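Local coordinates for phenylacetic acid degradation protein paaI (Escherichia coli, PDB 2FS2), which hydrolyses the thioester of ring-hydroxylated phenylacetyl-CoA compounds in phenylacetate degradation, working as a homotetrameric hot dog-fold thioesterase, at the interface of chains A and B. Sequence-based numbering; all coordinates share one arbitrary frame. Chains: chain A/B, Phenylacetic acid degradation protein paaI.

The interface of chains A and B. Residues chain A 53, 55; chain B 19, 55, 59.
The imidazole of A:His53 meets the thiol of B:Cys19 in an apolar contact between the subunits of this hot dog-fold homotetramer. Sulfur SG of B:Cys19 lies to one side of the ring plane and beyond the CD2–NE2 bond, so it is not stacked over the ring; it is 3.8 Å from CD2 of A:His53. It is equally far from the ring nitrogen, NE2. Cysteine suits the place: it is a small residue whose single large, polarisable sulfur can pack against a flat ring at ordinary distance. On A:His53, CG sits between the backbone N and the carbonyl carbon (chi1 85°), which keeps the ring close over its own main chain while its CD2–NE2 side faces B:Cys19. B:Cys19 belongs to the short helix 18-22.

The second area of packing joins the N-terminal ends of the two helices 54-70, with A:Gly55 in the first turn and B:Ser59 one turn further on in its own helix. B:Ser59 places OG 3.6 Å from CA of A:Gly55. Glycine has no side chain to keep the neighbouring helix away, and the small serine fills little room. B:Gly55 also lies close, with its carbonyl O 4.2 Å from CA of A:Gly55.

A:His53 and A:Gly55 come from the His-Gly-Gly stretch at the start of the helix. Hot dog-fold thioesterases commonly build their active sites at such subunit boundaries, so this packing probably contributes to shaping the catalytic region; the two-fold axis repeats it with the chains exchanged.

A hydrogen bond within chain B fixes the serine: its hydroxyl OG donates to the carbonyl O of B:Gly55, one helical turn earlier, at 2.6 Å, with an angle of 155° at the carbonyl oxygen and the donor 20° off the carbonyl plane.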
ATOM      1  N   HIS A  53       4.391  19.069  -6.616  1.00 34.63           N
ATOM      2  CA  HIS A  53       5.076  17.792  -6.709  1.00 36.09           C
ATOM      3  C   HIS A  53       4.796  16.815  -5.538  1.00 33.97           C
ATOM      4  O   HIS A  53       4.575  17.238  -4.385  1.00 33.01           O
ATOM      5  CB  HIS A  53       6.494  17.934  -7.197  1.00 38.12           C
ATOM      6  CG  HIS A  53       7.512  18.242  -6.155  1.00 47.12           C
ATOM      7  ND1 HIS A  53       7.686  19.507  -5.630  1.00 55.10           N
ATOM      8  CD2 HIS A  53       8.501  17.469  -5.616  1.00 54.54           C
ATOM      9  CE1 HIS A  53       8.701  19.493  -4.766  1.00 56.63           C
ATOM     10  NE2 HIS A  53       9.208  18.268  -4.734  1.00 55.49           N
ATOM     11  N   GLY A  55       6.525  15.054  -3.788  1.00 30.09           N
ATOM     12  CA  GLY A  55       7.421  15.092  -2.650  1.00 29.75           C
ATOM     13  C   GLY A  55       7.174  16.210  -1.698  1.00 30.46           C
ATOM     14  O   GLY A  55       7.555  16.162  -0.500  1.00 29.75           O
TER
ATOM     15  N   CYS B  19      12.746  20.478  -9.842  1.00 42.14           N
ATOM     16  CA  CYS B  19      12.914  19.659  -8.643  1.00 44.00           C
ATOM     17  C   CYS B  19      14.122  18.696  -8.749  1.00 41.82           C
ATOM     18  O   CYS B  19      14.923  18.615  -7.797  1.00 40.74           O
ATOM     19  CB  CYS B  19      11.632  18.893  -8.322  1.00 43.93           C
ATOM     20  SG  CYS B  19      11.860  17.355  -7.304  1.00 60.52           S
ATOM     21  N   GLY B  55      10.811  12.723   2.351  1.00 34.18           N
ATOM     22  CA  GLY B  55      10.375  13.439   1.188  1.00 35.30           C
ATOM     23  C   GLY B  55      11.409  13.515   0.102  1.00 34.68           C
ATOM     24  O   GLY B  55      11.019  13.550  -1.058  1.00 34.61           O
ATOM     25  N   SER B  59      11.095  11.655  -3.273  1.00 25.66           N
ATOM     26  CA  SER B  59      11.237  12.444  -4.507  1.00 26.65           C
ATOM     27  C   SER B  59      12.146  11.806  -5.504  1.00 27.07           C
ATOM     28  O   SER B  59      11.893  11.891  -6.749  1.00 28.78           O
ATOM     29  CB  SER B  59      11.784  13.824  -4.237  1.00 27.24           C
ATOM     30  OG  SER B  59      10.850  14.507  -3.442  1.00 30.69           O
TER